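Local coordinates for protein Nsp15 (Middle East respiratory syndrome-related coronavirus, PDB 5YVD) that cleaves RNA as a coronavirus endoribonuclease of the uridylate-specific Nsp15 family, at the interface of chains A and B and the interface of chains A and C. Sequence-based numbering; all coordinates share one arbitrary frame. Chains: chain A/B/C, Nsp15.

Contact 1 and contact 2 are neighbouring patches of the interface between chains A and B. The centres of their C-alpha atoms lie about 8 Å apart, and both use A:Glu263, A:Phe276 and B:Arg61. In each, chain A offers its endoribonuclease part. In contact 2 it meets the N-terminal region of chain B, in contact 1 mainly its middle domain. Contact 3 joins chains A and C through their N-terminal regions. Its centre is about 42 Å from contact 1 and 37 Å from contact 2. Helix 51-59 serves contact 2 in chain B and contact 3 in chain C. As the copies are equivalent, one N-terminal region can take part in both interfaces.

Contact 1: the interface of chains A and B. Residues chain A 263, 276, 278, 285; chain B 61, 63, 156-157.
B:Val63 pushes its CG1 methyl over the face of the A:Phe285 ring, 3.9 Å from the ring centroid. The same methyl touches the rim of A:Phe276 at CZ. Its torsion puts CG1 anti to the backbone N (chi1 -174°), which aims this branch at the two phenylalanines. Beside them the ring of B:Phe156 presents its CE2 to the A:Thr278 methyl CG2 at 3.4 Å. Its CZ packs near A:Phe285 CB, and these two side chains cross at about a right angle.

The polar rim begins with B:Asn157. Its amide ND2 donates to the A:Thr278 hydroxyl OG1 at 3.0 Å; OG1 lies 17° out of the amide plane. This amide nitrogen also lies above one face of B:Phe156. Further out, B:Arg61 NH1 makes a cation-pi contact over A:Phe276, 4.1 Å from the ring centroid. It is offset toward the rim, with the guanidinium inclined 32° to the ring. It makes a long salt bridge of 3.5 Å to the A:Glu263 carboxylate OE1. A water bridges that OE1 to the B:Asn157 backbone O.

On chain A the residues come from strands 260-263, 273-279 and 285-286 of the endoribonuclease region. Chain B supplies the end of strand 153-156 with its following residue, and the stretch after helix 51-59.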
ATOM      1  N   GLU A 263      -2.276  16.124  23.550  1.00 47.62           N
ATOM      2  CA  GLU A 263      -2.336  15.694  22.174  1.00 50.63           C
ATOM      3  C   GLU A 263      -1.691  16.877  21.458  1.00 47.94           C
ATOM      4  O   GLU A 263      -2.170  18.017  21.588  1.00 51.07           O
ATOM      5  CB  GLU A 263      -3.814  15.564  21.766  1.00 55.94           C
ATOM      6  CG  GLU A 263      -4.284  14.239  21.165  1.00 60.48           C
ATOM      7  CD  GLU A 263      -5.808  14.214  20.839  1.00 64.19           C
ATOM      8  OE1 GLU A 263      -6.663  14.753  21.623  1.00 53.99           O
ATOM      9  OE2 GLU A 263      -6.159  13.626  19.781  1.00 57.82           O
ATOM     10  N   PHE A 276      -3.531  20.172  22.898  1.00 44.80           N
ATOM     11  CA  PHE A 276      -4.941  19.937  23.141  1.00 46.68           C
ATOM     12  C   PHE A 276      -4.984  19.258  24.510  1.00 47.11           C
ATOM     13  O   PHE A 276      -4.718  18.066  24.609  1.00 52.05           O
ATOM     14  CB  PHE A 276      -5.437  19.008  22.045  1.00 46.96           C
ATOM     15  CG  PHE A 276      -6.903  18.740  22.066  1.00 48.67           C
ATOM     16  CD1 PHE A 276      -7.726  19.279  21.082  1.00 50.10           C
ATOM     17  CD2 PHE A 276      -7.457  17.881  22.998  1.00 53.22           C
ATOM     18  CE1 PHE A 276      -9.084  19.004  21.058  1.00 50.40           C
ATOM     19  CE2 PHE A 276      -8.822  17.606  22.973  1.00 56.79           C
ATOM     20  CZ  PHE A 276      -9.636  18.176  22.005  1.00 50.97           C
ATOM     21  N   THR A 278      -6.425  18.255  28.432  1.00 41.41           N
ATOM     22  CA  THR A 278      -7.571  17.901  29.237  1.00 43.95           C
ATOM     23  C   THR A 278      -7.085  17.528  30.630  1.00 40.59           C
ATOM     24  O   THR A 278      -6.046  16.899  30.775  1.00 38.07           O
ATOM     25  CB  THR A 278      -8.316  16.716  28.590  1.00 47.45           C
ATOM     26  OG1 THR A 278      -8.425  16.938  27.179  1.00 50.35           O
ATOM     27  CG2 THR A 278      -9.706  16.534  29.186  1.00 48.87           C
ATOM     28  N   PHE A 285     -10.724  21.547  29.680  1.00 38.96           N
ATOM     29  CA  PHE A 285     -10.016  21.288  28.452  1.00 38.60           C
ATOM     30  C   PHE A 285      -9.812  22.536  27.608  1.00 37.61           C
ATOM     31  O   PHE A 285     -10.590  23.489  27.674  1.00 35.58           O
ATOM     32  CB  PHE A 285     -10.763  20.232  27.652  1.00 40.17           C
ATOM     33  CG  PHE A 285     -11.510  20.776  26.486  1.00 40.98           C
ATOM     34  CD1 PHE A 285     -10.955  20.757  25.233  1.00 42.43           C
ATOM     35  CD2 PHE A 285     -12.782  21.308  26.647  1.00 49.16           C
ATOM     36  CE1 PHE A 285     -11.652  21.257  24.148  1.00 46.34           C
ATOM     37  CE2 PHE A 285     -13.496  21.812  25.563  1.00 47.63           C
ATOM     38  CZ  PHE A 285     -12.924  21.781  24.311  1.00 46.33           C
TER
ATOM     39  N   ARG B  61     -14.568  14.820  15.459  1.00 40.81           N
ATOM     40  CA  ARG B  61     -14.900  14.139  16.697  1.00 37.42           C
ATOM     41  C   ARG B  61     -15.601  15.068  17.623  1.00 36.41           C
ATOM     42  O   ARG B  61     -15.314  16.226  17.642  1.00 39.07           O
ATOM     43  CB  ARG B  61     -13.642  13.586  17.349  1.00 37.62           C
ATOM     44  CG  ARG B  61     -13.038  14.434  18.440  1.00 38.36           C
ATOM     45  CD  ARG B  61     -11.584  14.094  18.692  1.00 39.76           C
ATOM     46  NE  ARG B  61     -10.758  14.823  17.766  1.00 44.26           N
ATOM     47  CZ  ARG B  61      -9.660  15.483  18.077  1.00 48.71           C
ATOM     48  NH1 ARG B  61      -9.192  15.496  19.295  1.00 47.78           N
ATOM     49  NH2 ARG B  61      -9.025  16.126  17.139  1.00 55.84           N
ATOM     50  N   VAL B  63     -16.129  16.783  20.961  1.00 36.50           N
ATOM     51  CA  VAL B  63     -15.299  17.058  22.108  1.00 35.79           C
ATOM     52  C   VAL B  63     -16.126  17.354  23.346  1.00 35.09           C
ATOM     53  O   VAL B  63     -16.251  18.495  23.774  1.00 33.85           O
ATOM     54  CB  VAL B  63     -14.343  18.198  21.808  1.00 36.02           C
ATOM     55  CG1 VAL B  63     -13.355  18.397  22.972  1.00 36.91           C
ATOM     56  CG2 VAL B  63     -13.605  17.847  20.541  1.00 37.53           C
ATOM     57  N   PHE B 156     -14.252  10.909  28.366  1.00 36.28           N
ATOM     58  CA  PHE B 156     -13.982  12.246  27.809  1.00 38.49           C
ATOM     59  C   PHE B 156     -12.563  12.352  27.212  1.00 40.17           C
ATOM     60  O   PHE B 156     -11.572  12.159  27.926  1.00 39.52           O
ATOM     61  CB  PHE B 156     -14.215  13.330  28.880  1.00 38.67           C
ATOM     62  CG  PHE B 156     -14.001  14.746  28.393  1.00 38.94           C
ATOM     63  CD1 PHE B 156     -14.600  15.202  27.217  1.00 38.35           C
ATOM     64  CD2 PHE B 156     -13.229  15.642  29.133  1.00 38.91           C
ATOM     65  CE1 PHE B 156     -14.406  16.500  26.789  1.00 37.85           C
ATOM     66  CE2 PHE B 156     -13.034  16.946  28.709  1.00 37.13           C
ATOM     67  CZ  PHE B 156     -13.623  17.375  27.540  1.00 37.06           C
ATOM     68  N   ASN B 157     -12.478  12.640  25.905  1.00 39.86           N
ATOM     69  CA  ASN B 157     -11.197  12.776  25.203  1.00 40.11           C
ATOM     70  C   ASN B 157     -10.191  11.613  25.460  1.00 40.53           C
ATOM     71  O   ASN B 157      -8.990  11.840  25.572  1.00 44.21           O
ATOM     72  CB  ASN B 157     -10.533  14.117  25.560  1.00 38.93           C
ATOM     73  CG  ASN B 157     -11.357  15.331  25.145  1.00 39.93           C
ATOM     74  OD1 ASN B 157     -12.237  15.262  24.278  1.00 44.06           O
ATOM     75  ND2 ASN B 157     -11.062  16.468  25.764  1.00 39.50           N
TER
HETATM   76  O   HOH W   1      -7.449  13.626  23.863  1.00 38.97           O

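Contact 2: the interface of chains A and B. Residues chain A 263, 265, 276; chain B 9, 13, 58, 61.
A:Met265 of the endoribonuclease region reaches towards the N-terminal oligomerisation region of chain B, a region named for its role in assembly in coronavirus Nsp15. Its CB lies near the B:Val9 backbone O and methyl CG1. CG follows, 3.6 Å from the same B:Val9 O. The sulfur SD passes B:Gly13 O at 3.9 Å. Bends at chi2 (-42°) and chi3 (-69°) then turn the end methyl CE between B:Val9 and B:Tyr58. There A:Met265 CE touches B:Val9 CG1 at 3.6 Å. A:Met265 CE also lies 3.6 Å from the B:Tyr58 ring carbon CE1. The B:Tyr58 hydroxyl is also close to this methyl.

B:Tyr58 comes from the opposite direction. Its OH donates to the A:Glu263 carboxylate oxygen OE2, although the modelled separation is too short to be trusted. OE2 lies at the edge of the tyrosine ring, in its plane. As modelled, the hydroxyl comes to the anti side of OE2, well out of the carboxylate plane, while the carboxylate and ring planes stand 64° apart.

B:Arg61 is positioned within its own chain. Its NE donates to the B:Tyr58 backbone O at 2.9 Å. NH2 lies 3.4 Å above the plane of the B:Tyr58 ring, offset toward the rim. These contacts hold the guanidinium beside the tyrosine, with NH1 directed at A:Glu263.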
ATOM      1  N   GLU A 263      -2.276  16.124  23.550  1.00 47.62           N
ATOM      2  CA  GLU A 263      -2.336  15.694  22.174  1.00 50.63           C
ATOM      3  C   GLU A 263      -1.691  16.877  21.458  1.00 47.94           C
ATOM      4  O   GLU A 263      -2.170  18.017  21.588  1.00 51.07           O
ATOM      5  CB  GLU A 263      -3.814  15.564  21.766  1.00 55.94           C
ATOM      6  CG  GLU A 263      -4.284  14.239  21.165  1.00 60.48           C
ATOM      7  CD  GLU A 263      -5.808  14.214  20.839  1.00 64.19           C
ATOM      8  OE1 GLU A 263      -6.663  14.753  21.623  1.00 53.99           O
ATOM      9  OE2 GLU A 263      -6.159  13.626  19.781  1.00 57.82           O
ATOM     10  N   MET A 265      -0.997  18.202  17.873  1.00 37.83           N
ATOM     11  CA  MET A 265      -1.429  17.963  16.507  1.00 43.99           C
ATOM     12  C   MET A 265      -0.260  17.994  15.520  1.00 47.57           C
ATOM     13  O   MET A 265      -0.218  17.162  14.611  1.00 55.39           O
ATOM     14  CB  MET A 265      -2.508  18.973  16.100  1.00 45.43           C
ATOM     15  CG  MET A 265      -3.741  19.020  17.016  1.00 50.32           C
ATOM     16  SD  MET A 265      -4.461  17.450  17.622  1.00 55.17           S
ATOM     17  CE  MET A 265      -5.150  16.721  16.144  1.00 55.36           C
ATOM     18  N   PHE A 276      -3.531  20.172  22.898  1.00 44.80           N
ATOM     19  CA  PHE A 276      -4.941  19.937  23.141  1.00 46.68           C
ATOM     20  C   PHE A 276      -4.984  19.258  24.510  1.00 47.11           C
ATOM     21  O   PHE A 276      -4.718  18.066  24.609  1.00 52.05           O
ATOM     22  CB  PHE A 276      -5.437  19.008  22.045  1.00 46.96           C
ATOM     23  CG  PHE A 276      -6.903  18.740  22.066  1.00 48.67           C
ATOM     24  CD1 PHE A 276      -7.726  19.279  21.082  1.00 50.10           C
ATOM     25  CD2 PHE A 276      -7.457  17.881  22.998  1.00 53.22           C
ATOM     26  CE1 PHE A 276      -9.084  19.004  21.058  1.00 50.40           C
ATOM     27  CE2 PHE A 276      -8.822  17.606  22.973  1.00 56.79           C
ATOM     28  CZ  PHE A 276      -9.636  18.176  22.005  1.00 50.97           C
TER
ATOM     29  N   VAL B   9      -7.583  21.737  12.171  1.00 37.91           N
ATOM     30  CA  VAL B   9      -6.867  20.855  13.092  1.00 37.35           C
ATOM     31  C   VAL B   9      -5.583  21.501  13.608  1.00 41.30           C
ATOM     32  O   VAL B   9      -5.248  21.359  14.798  1.00 43.12           O
ATOM     33  CB  VAL B   9      -6.543  19.502  12.456  1.00 35.53           C
ATOM     34  CG1 VAL B   9      -5.441  18.766  13.215  1.00 34.29           C
ATOM     35  CG2 VAL B   9      -7.795  18.650  12.411  1.00 36.69           C
ATOM     36  N   GLY B  13      -7.050  23.140  16.717  1.00 40.94           N
ATOM     37  CA  GLY B  13      -6.999  21.909  17.482  1.00 40.73           C
ATOM     38  C   GLY B  13      -7.937  20.829  16.985  1.00 41.05           C
ATOM     39  O   GLY B  13      -7.667  19.657  17.179  1.00 46.06           O
ATOM     40  N   TYR B  58     -12.134  11.932  12.553  1.00 34.71           N
ATOM     41  CA  TYR B  58     -11.256  12.341  13.637  1.00 34.22           C
ATOM     42  C   TYR B  58     -11.373  13.835  13.956  1.00 36.49           C
ATOM     43  O   TYR B  58     -11.647  14.207  15.090  1.00 35.73           O
ATOM     44  CB  TYR B  58      -9.814  12.005  13.313  1.00 32.78           C
ATOM     45  CG  TYR B  58      -8.870  12.479  14.368  1.00 33.00           C
ATOM     46  CD1 TYR B  58      -7.904  13.457  14.094  1.00 33.59           C
ATOM     47  CD2 TYR B  58      -8.952  11.979  15.648  1.00 32.43           C
ATOM     48  CE1 TYR B  58      -7.049  13.906  15.072  1.00 31.91           C
ATOM     49  CE2 TYR B  58      -8.105  12.422  16.634  1.00 32.51           C
ATOM     50  CZ  TYR B  58      -7.165  13.378  16.343  1.00 32.11           C
ATOM     51  OH  TYR B  58      -6.336  13.770  17.348  1.00 34.44           O
ATOM     52  N   ARG B  61     -14.568  14.820  15.459  1.00 40.81           N
ATOM     53  CA  ARG B  61     -14.900  14.139  16.697  1.00 37.42           C
ATOM     54  C   ARG B  61     -15.601  15.068  17.623  1.00 36.41           C
ATOM     55  O   ARG B  61     -15.314  16.226  17.642  1.00 39.07           O
ATOM     56  CB  ARG B  61     -13.642  13.586  17.349  1.00 37.62           C
ATOM     57  CG  ARG B  61     -13.038  14.434  18.440  1.00 38.36           C
ATOM     58  CD  ARG B  61     -11.584  14.094  18.692  1.00 39.76           C
ATOM     59  NE  ARG B  61     -10.758  14.823  17.766  1.00 44.26           N
ATOM     60  CZ  ARG B  61      -9.660  15.483  18.077  1.00 48.71           C
ATOM     61  NH1 ARG B  61      -9.192  15.496  19.295  1.00 47.78           N
ATOM     62  NH2 ARG B  61      -9.025  16.126  17.139  1.00 55.84           N
TER

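Contact 3: the interface of chains A and C. Residues chain A 2, 24-26; chain C 50-53.
C:Asn52 sets its side-chain amide against the backbone of A:Val24 and A:Val26. The site belongs to the N-terminal oligomerisation region of Nsp15, where the start of helix 51-59 of chain C meets strand 24-27 of chain A, and two-fold symmetry repeats it with the chains exchanged. C:Asn52 buries 41 Å² here and uses both ends of its amide. Its ND2 donates to the A:Val24 backbone O at 2.7 Å. In return, the A:Val26 backbone N donates to C:Asn52 OD1 at 2.8 Å. The second bond is nearly straight, 170° at the hydrogen. A:Val24 O lies in the amide plane of C:Asn52, yet ND2 sits above the carbonyl plane of A:Val24. The A:Val26 N likewise approaches OD1 from above the amide carbonyl plane. This paired grip fixes which end of the amide faces which backbone group. The first torsion places CG between the backbone N and the carbonyl carbon (chi1 61°), turning the amide toward the strand.

A:Val26 buries 34 Å². Its methyl CG2 packs loosely on C:Asn52 CG at 4.0 Å, and the two side chains cross at a slant. Its backbone O reaches the C:Thr51 N through a bridging water.

A:Val24 hides 18 Å², and its carbonyl O also meets the C:Ile53 end methyl CD1 at 3.5 Å. Between the two valines, A:Ala25 CB rests on the C:Pro50 ring carbon CG at 3.4 Å.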
ATOM      1  N   LEU A   2      21.711   0.523  -2.578  1.00 39.51           N
ATOM      2  CA  LEU A   2      20.847  -0.059  -1.566  1.00 38.58           C
ATOM      3  C   LEU A   2      21.464  -1.148  -0.704  1.00 37.17           C
ATOM      4  O   LEU A   2      21.516  -1.004   0.524  1.00 37.08           O
ATOM      5  CB  LEU A   2      19.588  -0.604  -2.228  1.00 38.35           C
ATOM      6  CG  LEU A   2      18.514  -1.159  -1.304  1.00 39.06           C
ATOM      7  CD1 LEU A   2      17.982  -0.170  -0.258  1.00 37.55           C
ATOM      8  CD2 LEU A   2      17.408  -1.614  -2.217  1.00 41.05           C
ATOM      9  N   VAL A  24      18.368  -7.360   0.425  1.00 40.25           N
ATOM     10  CA  VAL A  24      17.374  -6.418   0.935  1.00 38.52           C
ATOM     11  C   VAL A  24      16.036  -6.609   0.211  1.00 38.22           C
ATOM     12  O   VAL A  24      16.012  -6.716  -1.016  1.00 39.91           O
ATOM     13  CB  VAL A  24      17.833  -4.964   0.678  1.00 39.81           C
ATOM     14  CG1 VAL A  24      16.758  -3.957   1.059  1.00 42.13           C
ATOM     15  CG2 VAL A  24      19.109  -4.656   1.445  1.00 42.70           C
ATOM     16  N   ALA A  25      14.935  -6.641   0.958  1.00 36.73           N
ATOM     17  CA  ALA A  25      13.585  -6.425   0.384  1.00 36.90           C
ATOM     18  C   ALA A  25      13.007  -5.074   0.756  1.00 33.26           C
ATOM     19  O   ALA A  25      13.142  -4.640   1.874  1.00 35.11           O
ATOM     20  CB  ALA A  25      12.634  -7.521   0.841  1.00 36.28           C
ATOM     21  N   VAL A  26      12.365  -4.412  -0.185  1.00 36.60           N
ATOM     22  CA  VAL A  26      11.587  -3.188   0.109  1.00 41.85           C
ATOM     23  C   VAL A  26      10.092  -3.485   0.028  1.00 41.38           C
ATOM     24  O   VAL A  26       9.548  -3.673  -1.057  1.00 42.60           O
ATOM     25  CB  VAL A  26      11.865  -2.035  -0.879  1.00 43.86           C
ATOM     26  CG1 VAL A  26      11.111  -0.776  -0.461  1.00 44.03           C
ATOM     27  CG2 VAL A  26      13.356  -1.748  -0.972  1.00 46.22           C
TER
ATOM     28  N   PRO C  50       8.980  -8.964  -3.081  1.00 36.28           N
ATOM     29  CA  PRO C  50       9.243  -7.549  -2.901  1.00 34.89           C
ATOM     30  C   PRO C  50       9.590  -6.885  -4.215  1.00 36.54           C
ATOM     31  O   PRO C  50      10.400  -7.429  -4.989  1.00 33.09           O
ATOM     32  CB  PRO C  50      10.419  -7.546  -1.956  1.00 33.68           C
ATOM     33  CG  PRO C  50      10.143  -8.751  -1.105  1.00 34.12           C
ATOM     34  CD  PRO C  50       9.724  -9.777  -2.112  1.00 35.08           C
ATOM     35  N   THR C  51       8.970  -5.721  -4.450  1.00 35.28           N
ATOM     36  CA  THR C  51       9.081  -5.029  -5.716  1.00 36.05           C
ATOM     37  C   THR C  51      10.524  -4.949  -6.232  1.00 34.46           C
ATOM     38  O   THR C  51      10.754  -5.060  -7.427  1.00 33.86           O
ATOM     39  CB  THR C  51       8.457  -3.614  -5.659  1.00 37.77           C
ATOM     40  OG1 THR C  51       7.051  -3.702  -5.445  1.00 37.67           O
ATOM     41  CG2 THR C  51       8.660  -2.871  -6.984  1.00 39.30           C
ATOM     42  N   ASN C  52      11.488  -4.744  -5.351  1.00 35.47           N
ATOM     43  CA  ASN C  52      12.887  -4.616  -5.795  1.00 37.48           C
ATOM     44  C   ASN C  52      13.457  -5.945  -6.284  1.00 36.72           C
ATOM     45  O   ASN C  52      14.273  -5.986  -7.206  1.00 36.42           O
ATOM     46  CB  ASN C  52      13.769  -4.025  -4.692  1.00 36.39           C
ATOM     47  CG  ASN C  52      13.803  -4.888  -3.448  1.00 37.33           C
ATOM     48  OD1 ASN C  52      12.766  -5.203  -2.864  1.00 32.09           O
ATOM     49  ND2 ASN C  52      15.009  -5.267  -3.027  1.00 39.93           N
ATOM     50  N   ILE C  53      12.978  -7.030  -5.691  1.00 36.89           N
ATOM     51  CA  ILE C  53      13.438  -8.367  -6.031  1.00 36.96           C
ATOM     52  C   ILE C  53      12.823  -8.871  -7.339  1.00 36.19           C
ATOM     53  O   ILE C  53      13.518  -9.427  -8.175  1.00 34.61           O
ATOM     54  CB  ILE C  53      13.079  -9.338  -4.920  1.00 37.06           C
ATOM     55  CG1 ILE C  53      13.711  -8.879  -3.628  1.00 40.03           C
ATOM     56  CG2 ILE C  53      13.564 -10.723  -5.266  1.00 39.50           C
ATOM     57  CD1 ILE C  53      15.226  -8.885  -3.648  1.00 40.75           C
TER
HETATM   58  O   HOH W   2       7.216  -5.123  -2.180  1.00 35.83           O